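Local coordinates for protein D-alanyl-D-alanine carboxypeptidase (Vibrio cholerae, PDB 5TR7) that probably removes the terminal D-alanine from peptidoglycan precursor peptides as a penicillin-binding serine carboxypeptidase, a step in building the bacterial cell wall, at residues N185-L190 with M195-I200; T182-N185 with L190-K193. All coordinates share one frame; numbering follows the deposited sequence.

Contact 1 of 2, residues N185-L190 with M195-I200; sequences NRNGLL and MNVDGI. With NO2 (nitrite ion), chain F.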
loop_
_atom_site.group_PDB
_atom_site.type_symbol
_atom_site.label_atom_id
_atom_site.label_comp_id
_atom_site.label_asym_id
_atom_site.label_seq_id
_atom_site.Cartn_x
_atom_site.Cartn_y
_atom_site.Cartn_z
ATOM N N ASN A 185 -4.574 -5.982 10.472
ATOM C CA ASN A 185 -4.539 -5.568 9.109
ATOM C C ASN A 185 -5.968 -5.194 8.749
ATOM O O ASN A 185 -6.852 -6.007 8.940
ATOM C CB ASN A 185 -4.064 -6.744 8.234
ATOM C CG ASN A 185 -3.718 -6.336 6.882
ATOM O OD1 ASN A 185 -4.413 -5.511 6.281
ATOM N ND2 ASN A 185 -2.586 -6.900 6.362
ATOM N N ARG A 186 -6.190 -3.976 8.287
ATOM C CA ARG A 186 -7.501 -3.440 7.895
ATOM C C ARG A 186 -8.043 -4.006 6.590
ATOM O O ARG A 186 -9.158 -3.681 6.189
ATOM C CB ARG A 186 -7.352 -1.910 7.725
ATOM C CG ARG A 186 -7.266 -1.036 8.955
ATOM C CD ARG A 186 -8.626 -0.327 9.201
ATOM N NE ARG A 186 -8.439 1.080 9.579
ATOM C CZ ARG A 186 -9.320 2.086 9.416
ATOM N NH1 ARG A 186 -8.981 3.308 9.769
ATOM N NH2 ARG A 186 -10.502 1.942 8.870
ATOM N N ASN A 187 -7.260 -4.805 5.838
ATOM C CA ASN A 187 -7.813 -5.442 4.650
ATOM C C ASN A 187 -8.647 -6.692 5.067
ATOM O O ASN A 187 -8.143 -7.820 5.192
ATOM C CB ASN A 187 -6.686 -5.815 3.729
ATOM C CG ASN A 187 -7.142 -6.461 2.471
ATOM O OD1 ASN A 187 -8.317 -6.452 2.129
ATOM N ND2 ASN A 187 -6.186 -7.027 1.737
ATOM N N GLY A 188 -9.913 -6.457 5.307
ATOM C CA GLY A 188 -10.866 -7.470 5.746
ATOM C C GLY A 188 -11.024 -8.629 4.785
ATOM O O GLY A 188 -11.280 -9.758 5.211
ATOM N N LEU A 189 -10.760 -8.387 3.497
ATOM C CA LEU A 189 -10.832 -9.476 2.524
ATOM C C LEU A 189 -9.850 -10.599 2.783
ATOM O O LEU A 189 -10.057 -11.718 2.296
ATOM C CB LEU A 189 -10.717 -8.968 1.092
ATOM C CG LEU A 189 -11.932 -8.179 0.560
ATOM C CD1 LEU A 189 -11.603 -7.806 -0.855
ATOM C CD2 LEU A 189 -13.259 -8.956 0.583
ATOM N N LEU A 190 -8.839 -10.354 3.616
ATOM C CA LEU A 190 -7.885 -11.422 3.988
ATOM C C LEU A 190 -8.588 -12.559 4.741
ATOM O O LEU A 190 -8.085 -13.657 4.755
ATOM C CB LEU A 190 -6.807 -10.872 4.870
ATOM C CG LEU A 190 -5.837 -9.894 4.194
ATOM C CD1 LEU A 190 -4.925 -9.286 5.273
ATOM C CD2 LEU A 190 -5.029 -10.559 3.091
ATOM N N MET A 195 -12.553 -16.686 -1.150
ATOM C CA MET A 195 -11.551 -16.092 -2.072
ATOM C C MET A 195 -10.140 -16.137 -1.517
ATOM O O MET A 195 -9.946 -16.180 -0.321
ATOM C CB MET A 195 -11.825 -14.620 -2.368
ATOM C CG MET A 195 -12.715 -14.294 -3.545
ATOM S SD MET A 195 -12.114 -12.783 -4.473
ATOM C CE MET A 195 -13.478 -12.721 -5.691
ATOM N N ASN A 196 -9.152 -16.130 -2.409
ATOM C CA ASN A 196 -7.753 -16.120 -2.027
ATOM C C ASN A 196 -7.172 -14.721 -2.297
ATOM O O ASN A 196 -6.474 -14.485 -3.271
ATOM C CB ASN A 196 -6.974 -17.218 -2.750
ATOM C CG ASN A 196 -7.642 -18.629 -2.609
ATOM O OD1 ASN A 196 -7.240 -19.475 -1.773
ATOM N ND2 ASN A 196 -8.733 -18.854 -3.385
ATOM N N VAL A 197 -7.524 -13.792 -1.428
ATOM C CA VAL A 197 -7.047 -12.423 -1.427
ATOM C C VAL A 197 -5.845 -12.399 -0.518
ATOM O O VAL A 197 -5.925 -12.769 0.656
ATOM C CB VAL A 197 -8.097 -11.501 -0.839
ATOM C CG1 VAL A 197 -7.581 -10.078 -0.822
ATOM C CG2 VAL A 197 -9.377 -11.592 -1.668
ATOM N N ASP A 198 -4.696 -12.004 -1.049
ATOM C CA ASP A 198 -3.472 -11.992 -0.277
ATOM C C ASP A 198 -2.806 -10.585 -0.223
ATOM O O ASP A 198 -1.653 -10.459 0.125
ATOM C CB ASP A 198 -2.536 -13.108 -0.827
ATOM C CG ASP A 198 -2.119 -12.868 -2.269
ATOM O OD1 ASP A 198 -2.504 -11.806 -2.840
ATOM O OD2 ASP A 198 -1.426 -13.765 -2.839
ATOM N N GLY A 199 -3.570 -9.545 -0.544
ATOM C CA GLY A 199 -3.117 -8.182 -0.461
ATOM C C GLY A 199 -4.249 -7.240 -0.882
ATOM O O GLY A 199 -5.326 -7.686 -1.234
ATOM N N ILE A 200 -4.002 -5.943 -0.937
ATOM C CA ILE A 200 -2.704 -5.365 -0.653
ATOM C C ILE A 200 -2.773 -4.321 0.457
ATOM O O ILE A 200 -2.326 -4.548 1.564
ATOM C CB ILE A 200 -2.087 -4.737 -1.913
ATOM C CG1 ILE A 200 -2.198 -5.693 -3.096
ATOM C CG2 ILE A 200 -0.661 -4.282 -1.672
ATOM C CD1 ILE A 200 -1.359 -5.273 -4.319
HETATM N N NO2 F . -11.632 -3.341 4.397
HETATM O O1 NO2 F . -11.869 -4.324 5.070
HETATM O O2 NO2 F . -12.163 -2.189 4.951
HETATM O O HOH W 1 -3.468 -6.743 2.707
#
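Leu189 and Val197 form the apolar part of this contact, a short 3-10 turn laid against the first residues of an edge strand. Leu189 CB lies 3.8 Å from Val197 CG1, and Leu189 O rests against Val197 CB. With CG1 anti to the backbone N (chi1 179°), Val197 sets both methyl branches against Leu189, so the isopropyl group straddles that residue's CB. Leu190 adds a methyl packed on the strand backbone: its CD2 meets Val197 O at 3.4 Å and continues on to Asp198 CA.

Strand 196-205 borders the five-stranded antiparallel sheet of the serine β-lactamase/penicillin-binding protein fold, to whose clan this peptidase S11 domain belongs. It leads directly into Lys201, predicted to bind substrate, which belongs to what looks like the KTG motif of this family. Asn187 and Leu190 meet the strand just ahead of that motif, near the cis peptide between Gly199 and Ile200.

The polar link between the segments is a water, which accepts from Asn187 ND2 (2.9 Å) and donates to Ile200 O (2.7 Å); the same ND2 stands 3.2 Å from Gly199 O. An Asx turn positions Asn187 itself: its backbone N binds Asn185 OD1 at 3.0 Å, nearly straight at 168°, with the donor tilted 25° from the carbonyl plane.

On the other flank Gly188 N donates to nitrite O1 (2.9 Å), while Arg236 of helix 233-251 holds the same ion, probably a crystallisation component.

Contact 2 of 2, residues T182-N185 with L190-K193; sequences TQYN and LWDK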
loop_
_atom_site.group_PDB
_atom_site.type_symbol
_atom_site.label_atom_id
_atom_site.label_comp_id
_atom_site.label_asym_id
_atom_site.label_seq_id
_atom_site.Cartn_x
_atom_site.Cartn_y
_atom_site.Cartn_z
ATOM N N THR A 182 -1.296 -4.654 19.857
ATOM C CA THR A 182 -1.655 -5.493 18.732
ATOM C C THR A 182 -2.600 -4.738 17.841
ATOM O O THR A 182 -3.577 -4.187 18.313
ATOM C CB THR A 182 -2.315 -6.798 19.178
ATOM O OG1 THR A 182 -1.378 -7.562 19.917
ATOM C CG2 THR A 182 -2.749 -7.685 17.986
ATOM N N GLN A 183 -2.303 -4.693 16.533
ATOM C CA GLN A 183 -3.149 -4.011 15.568
ATOM C C GLN A 183 -3.378 -4.991 14.425
ATOM O O GLN A 183 -2.507 -5.785 14.082
ATOM C CB GLN A 183 -2.497 -2.726 15.089
ATOM C CG GLN A 183 -1.939 -1.925 16.255
ATOM C CD GLN A 183 -1.529 -0.486 15.928
ATOM O OE1 GLN A 183 -2.342 0.253 15.432
ATOM N NE2 GLN A 183 -0.322 -0.054 16.330
ATOM N N TYR A 184 -4.581 -4.943 13.890
ATOM C CA TYR A 184 -5.004 -5.760 12.794
ATOM C C TYR A 184 -4.836 -5.129 11.444
ATOM O O TYR A 184 -4.968 -3.958 11.263
ATOM C CB TYR A 184 -6.496 -6.207 12.956
ATOM C CG TYR A 184 -6.580 -7.202 14.055
ATOM C CD1 TYR A 184 -6.697 -6.774 15.378
ATOM C CD2 TYR A 184 -6.357 -8.567 13.817
ATOM C CE1 TYR A 184 -6.684 -7.685 16.435
ATOM C CE2 TYR A 184 -6.338 -9.483 14.861
ATOM C CZ TYR A 184 -6.511 -9.033 16.164
ATOM O OH TYR A 184 -6.488 -9.949 17.176
ATOM N N ASN A 185 -4.574 -5.982 10.472
ATOM C CA ASN A 185 -4.539 -5.568 9.109
ATOM C C ASN A 185 -5.968 -5.194 8.749
ATOM O O ASN A 185 -6.852 -6.007 8.940
ATOM C CB ASN A 185 -4.064 -6.744 8.234
ATOM C CG ASN A 185 -3.718 -6.336 6.882
ATOM O OD1 ASN A 185 -4.413 -5.511 6.281
ATOM N ND2 ASN A 185 -2.586 -6.900 6.362
ATOM N N LEU A 190 -8.839 -10.354 3.616
ATOM C CA LEU A 190 -7.885 -11.422 3.988
ATOM C C LEU A 190 -8.588 -12.559 4.741
ATOM O O LEU A 190 -8.085 -13.657 4.755
ATOM C CB LEU A 190 -6.807 -10.872 4.870
ATOM C CG LEU A 190 -5.837 -9.894 4.194
ATOM C CD1 LEU A 190 -4.925 -9.286 5.273
ATOM C CD2 LEU A 190 -5.029 -10.559 3.091
ATOM N N TRP A 191 -9.737 -12.261 5.380
ATOM C CA TRP A 191 -10.502 -13.237 6.166
ATOM C C TRP A 191 -11.596 -13.948 5.343
ATOM O O TRP A 191 -12.257 -14.866 5.834
ATOM C CB TRP A 191 -11.161 -12.494 7.352
ATOM C CG TRP A 191 -10.273 -12.245 8.498
ATOM C CD1 TRP A 191 -10.156 -13.035 9.604
ATOM C CD2 TRP A 191 -9.362 -11.160 8.692
ATOM N NE1 TRP A 191 -9.248 -12.499 10.476
ATOM C CE2 TRP A 191 -8.731 -11.358 9.938
ATOM C CE3 TRP A 191 -9.031 -10.021 7.948
ATOM C CZ2 TRP A 191 -7.768 -10.485 10.445
ATOM C CZ3 TRP A 191 -8.041 -9.162 8.449
ATOM C CH2 TRP A 191 -7.482 -9.363 9.701
ATOM N N ASP A 192 -11.833 -13.491 4.120
ATOM C CA ASP A 192 -12.853 -14.104 3.279
ATOM C C ASP A 192 -12.413 -15.510 2.853
ATOM O O ASP A 192 -11.435 -15.705 2.142
ATOM C CB ASP A 192 -13.133 -13.235 2.060
ATOM C CG ASP A 192 -14.285 -13.720 1.224
ATOM O OD1 ASP A 192 -14.450 -14.923 0.953
ATOM O OD2 ASP A 192 -15.017 -12.842 0.792
ATOM N N LYS A 193 -13.209 -16.480 3.241
ATOM C CA LYS A 193 -12.936 -17.884 2.941
ATOM C C LYS A 193 -13.219 -18.347 1.525
ATOM O O LYS A 193 -12.651 -19.343 1.098
ATOM C CB LYS A 193 -13.720 -18.726 3.962
ATOM C CG LYS A 193 -13.020 -18.600 5.323
ATOM C CD LYS A 193 -13.952 -18.775 6.500
ATOM C CE LYS A 193 -14.814 -17.515 6.658
ATOM N NZ LYS A 193 -15.877 -17.650 7.702
#
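Asn185 and Leu190, the closest pair along the two backbones, have their CA atoms 8.5 Å apart, too far for main-chain pairing, and no hydrogen bond joins the segments. Residues 182-184 are extended, the end of a hairpin strand, whereas 190-191 finish a 3-10 turn before the chain opens out again. The chain turns aside through 186-189 without reversing, and side chains span the gap between the two segments.

Trp191 covers most of that distance. Its CB does not head straight for 182-185, but the indole reaches across with the six-membered ring leading. Asn185 O meets the ring at its edge, near the ring plane, with CZ3 at 3.4 Å and CH2 at almost the same distance. The carbonyl thus faces the C-H rim of the ring, an electrostatically sensible approach although no conventional hydrogen bond results. Nearby, Trp191 CZ2 lies 4.1 Å from Tyr184 CD2; the two side chains cross at about a right angle, and the touch is slight, one carbon on each ring.

Next to the indole contact, Leu190 meets Asn185 through CD1, which rests against the amide, 3.5 Å from ND2 and 3.6 Å from CG. Asn185 CG lies anti to its backbone N (chi1 -167°), which carries the amide to that methyl. The same ND2 donates to Glu173 O, tying the amide to the chain preceding the hairpin. The Asn185 side chain is about 7 Å from that of Lys201 and 8 Å from that of Ser98, predicted substrate-binding and active-site residues, so the contact borders the probable active site.

Tyr184 and Trp191 are exposed, and Trp191 also touches Gln174. Strand 181-184 pairs antiparallel with strand 175-178, and a salt bridge from Asp192 to Lys241 links 190-193 to helix 233-251.

Followed from the N terminus, the chain leaves strand 181-184, bends through 185-190 and 190-193, and then enters strand 196-205. Contact 2 closes the first loop, from the hairpin strand to the end of the 3-10 turn; contact 1 closes the next, from residues 185-190 across 191-194 to the edge strand of the sheet. The two spans overlap rather than nest, sharing Asn185 and Leu190, and their centres lie 7 Å apart. Leu190 faces both partners. This connection illustrates how a loop lacking long regular elements can be fixed by successive short-range closures, here joining the two-stranded hairpin to the edge of the five-stranded sheet.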